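Local coordinates for protein putative hydrolase (Agrobacterium vitis, PDB 3LLC) that probably hydrolyses acyl esters and thioesters as an alpha/beta hydrolase, with a likely role in removing fatty acyl groups from protein cysteines, at residues A[89-97]-A[115-126]; A[165-173]-A[182-190]. All blocks are in the same frame, centred on the assembly; numbering follows the deposited sequence.

Contact 1 (A[89-97]-A[115-126]); sequences ISRWLEEAL and MGGWIALRLIQE. With EDO (1,2-ethanediol), chain C.
L93 and I119 mark the close approach of helices 89-97 and 115-126, whose axes come within 9.9 Å and cross at -64°. L93 is a knob in the hole formed by I119, R122, L123 and E126. With CG anti to the backbone N (chi1 170°), its methyls split: CD1 lies 3.7 Å from L123 N, while CD2 lies 3.7 Å from R122 CB and also touches NH2. R122, bent at chi2 and chi3, stays beside its own helix, where NH1 donates to Q125 OE1 in the guanidinium plane (3.0 Å), while NE bonds to N196 OD1. Toward the N-terminal ends, I89 lays CG1 over one face of W118, 3.9 Å from the six-membered ring centroid. M115, a selenomethionine bent at chi3, makes an oblique Met-aromatic contact, its SE 3.5 Å from W92 CE3. The indole nitrogens bond elsewhere, W92 NE1 to S75 O and W118 NE1 to N196 O. M115 directly follows S114, the probable nucleophile on a GxSxG elbow, so the contact packs the helix leaving that elbow against its neighbour. On the side toward the central sheet, A96 and A120 pack on L43 of strand 39-43, and L121 and I124 on strand 136-143.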
# COMPACT_ATOMS: atom_id res chain seq x y z
N ILE A 89 -0.98 10.43 3.89
CA ILE A 89 -1.84 9.28 3.70
C ILE A 89 -3.13 9.68 2.95
O ILE A 89 -3.52 8.97 2.01
CB ILE A 89 -2.14 8.54 5.02
CG1 ILE A 89 -0.85 8.04 5.72
CG2 ILE A 89 -3.05 7.35 4.79
CD1 ILE A 89 -0.08 7.04 4.94
N SER A 90 -3.77 10.78 3.35
CA SER A 90 -4.99 11.21 2.65
C SER A 90 -4.78 11.44 1.14
O SER A 90 -5.61 11.03 0.31
CB SER A 90 -5.62 12.45 3.28
OG SER A 90 -6.12 12.19 4.59
N ARG A 91 -3.70 12.15 0.78
CA ARG A 91 -3.42 12.45 -0.64
C ARG A 91 -3.06 11.20 -1.45
O ARG A 91 -3.49 11.05 -2.61
CB ARG A 91 -2.30 13.51 -0.80
CG ARG A 91 -2.81 14.91 -0.56
CD ARG A 91 -1.71 15.93 -0.40
NE ARG A 91 -0.78 16.08 -1.52
CZ ARG A 91 -0.97 16.85 -2.60
NH1 ARG A 91 -2.11 17.52 -2.79
NH2 ARG A 91 -0.01 16.94 -3.51
N TRP A 92 -2.29 10.29 -0.84
CA TRP A 92 -1.86 9.07 -1.51
C TRP A 92 -3.03 8.07 -1.66
O TRP A 92 -3.15 7.40 -2.68
CB TRP A 92 -0.65 8.44 -0.78
CG TRP A 92 0.61 9.31 -0.93
CD1 TRP A 92 0.95 10.06 -2.01
CD2 TRP A 92 1.70 9.48 0.03
NE1 TRP A 92 2.17 10.70 -1.80
CE2 TRP A 92 2.65 10.35 -0.57
CE3 TRP A 92 1.94 9.00 1.31
CZ2 TRP A 92 3.84 10.73 0.07
CZ3 TRP A 92 3.12 9.39 1.96
CH2 TRP A 92 4.04 10.26 1.35
N LEU A 93 -3.93 8.06 -0.68
CA LEU A 93 -5.17 7.31 -0.80
C LEU A 93 -6.05 7.88 -1.92
O LEU A 93 -6.62 7.11 -2.70
CB LEU A 93 -5.94 7.35 0.54
CG LEU A 93 -7.39 6.81 0.52
CD1 LEU A 93 -7.42 5.28 0.16
CD2 LEU A 93 -8.05 7.05 1.93
N GLU A 94 -6.18 9.21 -1.97
CA GLU A 94 -6.96 9.86 -3.00
C GLU A 94 -6.47 9.45 -4.41
O GLU A 94 -7.26 9.24 -5.34
CB GLU A 94 -6.88 11.38 -2.85
CG GLU A 94 -7.73 12.15 -3.83
CD GLU A 94 -7.61 13.68 -3.72
OE1 GLU A 94 -6.65 14.20 -3.09
OE2 GLU A 94 -8.49 14.36 -4.30
N GLU A 95 -5.16 9.34 -4.54
CA GLU A 95 -4.55 8.92 -5.82
C GLU A 95 -4.89 7.44 -6.16
O GLU A 95 -5.25 7.12 -7.30
CB GLU A 95 -3.03 9.16 -5.75
CG GLU A 95 -2.66 10.66 -5.71
CD GLU A 95 -1.27 10.96 -5.08
OE1 GLU A 95 -0.46 10.01 -5.03
OE2 GLU A 95 -1.03 12.15 -4.71
N ALA A 96 -4.75 6.55 -5.19
CA ALA A 96 -5.08 5.15 -5.37
C ALA A 96 -6.54 5.01 -5.83
O ALA A 96 -6.81 4.29 -6.80
CB ALA A 96 -4.80 4.32 -4.07
N LEU A 97 -7.46 5.71 -5.17
CA LEU A 97 -8.87 5.64 -5.55
C LEU A 97 -9.11 6.21 -6.96
O LEU A 97 -9.91 5.67 -7.74
CB LEU A 97 -9.73 6.34 -4.48
CG LEU A 97 -11.26 6.33 -4.61
CD1 LEU A 97 -11.75 4.90 -4.80
CD2 LEU A 97 -11.93 6.99 -3.38
N MSE A 115 3.48 0.72 3.93
CA MSE A 115 2.47 1.81 3.90
C MSE A 115 1.30 1.46 2.95
O MSE A 115 0.17 1.88 3.18
CB MSE A 115 3.10 3.15 3.50
CG MSE A 115 2.11 4.27 3.28
SE MSE A 115 2.92 5.95 2.73
CE MSE A 115 3.10 5.64 0.85
N GLY A 116 1.59 0.74 1.87
CA GLY A 116 0.58 0.37 0.89
C GLY A 116 -0.52 -0.52 1.49
O GLY A 116 -1.65 -0.54 1.00
N GLY A 117 -0.18 -1.28 2.53
CA GLY A 117 -1.15 -2.06 3.31
C GLY A 117 -2.13 -1.20 4.09
O GLY A 117 -3.32 -1.52 4.19
N TRP A 118 -1.63 -0.08 4.62
CA TRP A 118 -2.52 0.92 5.29
C TRP A 118 -3.46 1.50 4.25
O TRP A 118 -4.68 1.61 4.48
CB TRP A 118 -1.65 2.05 5.90
CG TRP A 118 -2.35 3.06 6.82
CD1 TRP A 118 -3.67 3.13 7.13
CD2 TRP A 118 -1.70 4.11 7.55
NE1 TRP A 118 -3.89 4.18 8.01
CE2 TRP A 118 -2.70 4.79 8.28
CE3 TRP A 118 -0.38 4.54 7.66
CZ2 TRP A 118 -2.40 5.89 9.11
CZ3 TRP A 118 -0.09 5.61 8.47
CH2 TRP A 118 -1.09 6.28 9.20
N ILE A 119 -2.91 1.91 3.11
CA ILE A 119 -3.73 2.52 2.07
C ILE A 119 -4.76 1.50 1.53
O ILE A 119 -5.91 1.87 1.30
CB ILE A 119 -2.85 3.21 0.97
CG1 ILE A 119 -2.03 4.35 1.61
CG2 ILE A 119 -3.70 3.75 -0.21
CD1 ILE A 119 -0.97 4.95 0.69
N ALA A 120 -4.37 0.23 1.39
CA ALA A 120 -5.32 -0.83 0.97
C ALA A 120 -6.52 -0.94 1.91
O ALA A 120 -7.67 -1.05 1.45
CB ALA A 120 -4.61 -2.21 0.87
N LEU A 121 -6.25 -0.92 3.22
CA LEU A 121 -7.32 -1.00 4.25
C LEU A 121 -8.26 0.22 4.20
O LEU A 121 -9.49 0.08 4.26
CB LEU A 121 -6.68 -1.18 5.64
CG LEU A 121 -5.95 -2.51 5.88
CD1 LEU A 121 -4.98 -2.50 7.08
CD2 LEU A 121 -7.02 -3.60 6.03
N ARG A 122 -7.69 1.43 4.05
CA ARG A 122 -8.51 2.64 3.85
C ARG A 122 -9.32 2.57 2.53
O ARG A 122 -10.49 3.01 2.48
CB ARG A 122 -7.65 3.93 3.86
CG ARG A 122 -7.14 4.33 5.29
CD ARG A 122 -8.27 4.91 6.18
NE ARG A 122 -8.84 6.12 5.62
CZ ARG A 122 -10.11 6.28 5.24
NH1 ARG A 122 -11.02 5.32 5.40
NH2 ARG A 122 -10.49 7.43 4.73
N LEU A 123 -8.70 2.05 1.48
CA LEU A 123 -9.36 1.99 0.15
C LEU A 123 -10.60 1.13 0.21
O LEU A 123 -11.65 1.52 -0.31
CB LEU A 123 -8.37 1.43 -0.90
CG LEU A 123 -8.70 1.38 -2.39
CD1 LEU A 123 -9.17 2.72 -2.85
CD2 LEU A 123 -7.43 0.97 -3.17
N ILE A 124 -10.52 -0.02 0.86
CA ILE A 124 -11.73 -0.88 0.98
C ILE A 124 -12.85 -0.18 1.76
O ILE A 124 -14.03 -0.27 1.37
CB ILE A 124 -11.37 -2.33 1.51
CG1 ILE A 124 -12.56 -3.28 1.36
CG2 ILE A 124 -10.94 -2.36 2.98
CD1 ILE A 124 -12.73 -3.77 -0.03
N GLN A 125 -12.48 0.57 2.80
CA GLN A 125 -13.46 1.39 3.55
C GLN A 125 -14.12 2.45 2.68
O GLN A 125 -15.34 2.62 2.75
CB GLN A 125 -12.83 2.06 4.81
CG GLN A 125 -12.35 1.04 5.85
CD GLN A 125 -11.67 1.69 7.07
OE1 GLN A 125 -11.06 2.77 6.97
NE2 GLN A 125 -11.84 1.06 8.24
N GLU A 126 -13.34 3.11 1.82
CA GLU A 126 -13.88 4.16 0.92
C GLU A 126 -14.82 3.54 -0.12
O GLU A 126 -15.88 4.09 -0.41
CB GLU A 126 -12.74 4.92 0.19
CG GLU A 126 -11.81 5.77 1.09
CD GLU A 126 -12.33 7.20 1.35
OE1 GLU A 126 -12.13 8.09 0.49
OE2 GLU A 126 -12.88 7.45 2.45
C1 EDO C . -13.09 1.64 12.43
O1 EDO C . -12.30 2.09 13.52
C2 EDO C . -12.24 0.65 11.65
O2 EDO C . -11.27 1.39 10.96

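Contact 2 (A[165-173]-A[182-190]); sequences ELAENGYFE and PNIFTRALM
In the excursion between strands 136-143 and 209-214, probably the cap of this alpha/beta hydrolase, a short antiparallel beta hairpin (171-174 and 183-186) joins the segments, a helix leading into the first strand and another following the second. F172 and F185 form the hydrogen-bonded pair: F172 N donates to F185 O (3.0 Å), and F185 N returns a bond to F172 O at 2.9 Å. Two residues along, toward the helices, R187 N donates to G170 O at 2.9 Å; the N-H points almost straight at the oxygen (175°) but comes from above the carbonyl plane. A water bound to A188 N adds a longer bond to the same oxygen. G170, the first residue to leave helical backbone angles and with positive phi, turns the chain into the strand. On the partner strand T186, paired with Y171, is the N-cap of helix 187-195, its OG1 accepting from L189 N at 3.0 Å. On one face of the hairpin Y171 CB meets I184 CD1 (3.8 Å), and E173 CG lies against I184 CG2. On the other, F172 CG sits between the backbone N and the carbonyl carbon (chi1 78°), which brings CZ within 3.6 Å of F185 CD2, the ring planes inclined at 34°. L166 CD2 packs 3.6 Å from R187 N at the open end of the hairpin, bringing helix 160-169 against the start of helix 187-195. F172 and F185 both pack on I154 of helix 149-154, while F185 also meets the ring of Y46.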
# COMPACT_ATOMS: atom_id res chain seq x y z
N GLU A 165 12.27 19.62 16.19
CA GLU A 165 12.48 19.67 14.73
C GLU A 165 11.12 19.80 14.03
O GLU A 165 10.96 20.64 13.15
CB GLU A 165 13.23 18.42 14.22
CG GLU A 165 14.74 18.46 14.41
CD GLU A 165 15.46 17.21 13.91
OE1 GLU A 165 15.04 16.53 12.94
OE2 GLU A 165 16.51 16.90 14.51
N LEU A 166 10.16 18.96 14.44
CA LEU A 166 8.81 18.99 13.90
C LEU A 166 8.18 20.38 14.05
O LEU A 166 7.49 20.85 13.13
CB LEU A 166 7.92 17.91 14.54
CG LEU A 166 8.10 16.50 13.99
CD1 LEU A 166 7.44 15.44 14.85
CD2 LEU A 166 7.56 16.42 12.54
N ALA A 167 8.45 21.04 15.18
CA ALA A 167 7.90 22.37 15.46
C ALA A 167 8.62 23.49 14.71
O ALA A 167 7.97 24.33 14.09
CB ALA A 167 7.90 22.65 16.99
N GLU A 168 9.96 23.52 14.78
CA GLU A 168 10.75 24.55 14.10
C GLU A 168 10.76 24.44 12.57
O GLU A 168 10.61 25.45 11.86
CB GLU A 168 12.20 24.49 14.60
N ASN A 169 10.94 23.23 12.06
CA ASN A 169 11.21 23.02 10.64
C ASN A 169 10.08 22.35 9.86
O ASN A 169 10.12 22.35 8.63
CB ASN A 169 12.50 22.19 10.53
CG ASN A 169 13.68 22.88 11.20
OD1 ASN A 169 13.79 24.10 11.16
ND2 ASN A 169 14.53 22.11 11.85
N GLY A 170 9.12 21.74 10.54
CA GLY A 170 8.03 21.04 9.85
C GLY A 170 8.30 19.61 9.45
O GLY A 170 7.49 19.00 8.74
N TYR A 171 9.43 19.05 9.89
CA TYR A 171 9.81 17.66 9.62
C TYR A 171 10.96 17.23 10.54
O TYR A 171 11.68 18.08 11.07
CB TYR A 171 10.23 17.44 8.14
CG TYR A 171 11.54 18.14 7.76
CD1 TYR A 171 11.54 19.47 7.37
CD2 TYR A 171 12.75 17.46 7.80
CE1 TYR A 171 12.74 20.14 7.05
CE2 TYR A 171 13.97 18.13 7.49
CZ TYR A 171 13.94 19.45 7.11
OH TYR A 171 15.11 20.10 6.82
N PHE A 172 11.12 15.93 10.68
CA PHE A 172 12.30 15.36 11.33
C PHE A 172 12.89 14.26 10.44
O PHE A 172 12.20 13.71 9.57
CB PHE A 172 12.00 14.84 12.76
CG PHE A 172 11.31 13.53 12.82
CD1 PHE A 172 9.94 13.48 12.80
CD2 PHE A 172 12.03 12.34 12.91
CE1 PHE A 172 9.29 12.27 12.85
CE2 PHE A 172 11.38 11.15 12.96
CZ PHE A 172 9.99 11.09 12.91
N GLU A 173 14.17 13.96 10.67
CA GLU A 173 14.95 13.01 9.88
C GLU A 173 15.41 11.84 10.73
O GLU A 173 15.65 11.99 11.92
CB GLU A 173 16.22 13.71 9.34
CG GLU A 173 15.95 14.78 8.32
CD GLU A 173 17.23 15.34 7.69
OE1 GLU A 173 18.27 15.41 8.39
OE2 GLU A 173 17.19 15.73 6.50
N PRO A 182 18.58 10.14 4.11
CA PRO A 182 17.80 9.71 5.29
C PRO A 182 16.28 9.86 5.11
O PRO A 182 15.83 10.66 4.28
CB PRO A 182 18.31 10.64 6.42
CG PRO A 182 18.81 11.85 5.73
CD PRO A 182 19.33 11.40 4.38
N ASN A 183 15.52 9.05 5.84
CA ASN A 183 14.07 9.19 5.90
C ASN A 183 13.69 10.52 6.50
O ASN A 183 14.28 10.94 7.50
CB ASN A 183 13.45 8.11 6.78
CG ASN A 183 13.48 6.75 6.16
OD1 ASN A 183 13.33 6.61 4.95
ND2 ASN A 183 13.66 5.72 6.98
N ILE A 184 12.76 11.21 5.86
CA ILE A 184 12.15 12.37 6.46
C ILE A 184 10.65 12.08 6.69
O ILE A 184 10.03 11.35 5.93
CB ILE A 184 12.46 13.65 5.69
CG1 ILE A 184 11.40 13.99 4.66
CG2 ILE A 184 13.90 13.64 5.07
CD1 ILE A 184 10.62 15.17 5.09
N PHE A 185 10.13 12.60 7.79
CA PHE A 185 8.71 12.47 8.12
C PHE A 185 8.20 13.89 8.47
O PHE A 185 8.77 14.56 9.33
CB PHE A 185 8.52 11.54 9.32
CG PHE A 185 8.99 10.12 9.09
CD1 PHE A 185 8.23 9.24 8.36
CD2 PHE A 185 10.21 9.69 9.61
CE1 PHE A 185 8.65 7.92 8.14
CE2 PHE A 185 10.63 8.38 9.41
CZ PHE A 185 9.87 7.51 8.68
N THR A 186 7.20 14.37 7.73
CA THR A 186 6.70 15.73 7.90
C THR A 186 5.64 15.81 9.02
O THR A 186 4.97 14.80 9.33
CB THR A 186 6.08 16.30 6.61
OG1 THR A 186 4.93 15.54 6.27
CG2 THR A 186 7.08 16.28 5.38
N ARG A 187 5.52 17.00 9.58
CA ARG A 187 4.47 17.31 10.55
C ARG A 187 3.10 17.00 9.93
O ARG A 187 2.26 16.39 10.58
CB ARG A 187 4.55 18.78 10.99
CG ARG A 187 3.56 19.16 12.11
CD ARG A 187 3.69 20.64 12.52
NE ARG A 187 2.43 21.18 13.02
CZ ARG A 187 2.25 22.42 13.46
NH1 ARG A 187 3.26 23.28 13.49
NH2 ARG A 187 1.05 22.80 13.88
N ALA A 188 2.89 17.41 8.68
CA ALA A 188 1.62 17.12 7.96
C ALA A 188 1.29 15.64 7.85
O ALA A 188 0.14 15.23 8.11
CB ALA A 188 1.59 17.82 6.56
N LEU A 189 2.28 14.80 7.52
CA LEU A 189 2.10 13.36 7.53
C LEU A 189 1.69 12.83 8.91
O LEU A 189 0.80 11.98 9.00
CB LEU A 189 3.38 12.62 7.06
CG LEU A 189 3.31 11.11 7.02
CD1 LEU A 189 2.84 10.59 5.66
CD2 LEU A 189 4.66 10.43 7.41
N MSE A 190 2.38 13.25 9.96
CA MSE A 190 2.08 12.76 11.31
C MSE A 190 0.63 13.17 11.73
O MSE A 190 -0.10 12.35 12.27
CB MSE A 190 3.07 13.30 12.36
CG MSE A 190 4.58 12.90 12.12
SE MSE A 190 4.93 11.10 12.30
CE MSE A 190 4.43 10.93 14.17
O HOH W 1 4.59 19.39 7.25

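In the fold
From the N terminus, contact 1 forms first: helix 89-103 leads through strand 107-113 and the probable nucleophile elbow into helix 115-128, and the contact closes this helix-strand-helix passage beside the central sheet. The chain then runs through strand 136-143 and helix 149-154 to contact 2, which closes the short connection between strands 171-174 and 183-186. The two contacts follow in series, neither nested nor crossed, with centres about 21 Å apart. Contact 1 belongs to the buried hydrolase core, contact 2 to a peripheral beta hairpin, flanked in the chain by helices, in the probable cap. They nevertheless meet where L189 CD1 packs 3.9 Å from W92 CZ3, joining that region to the core.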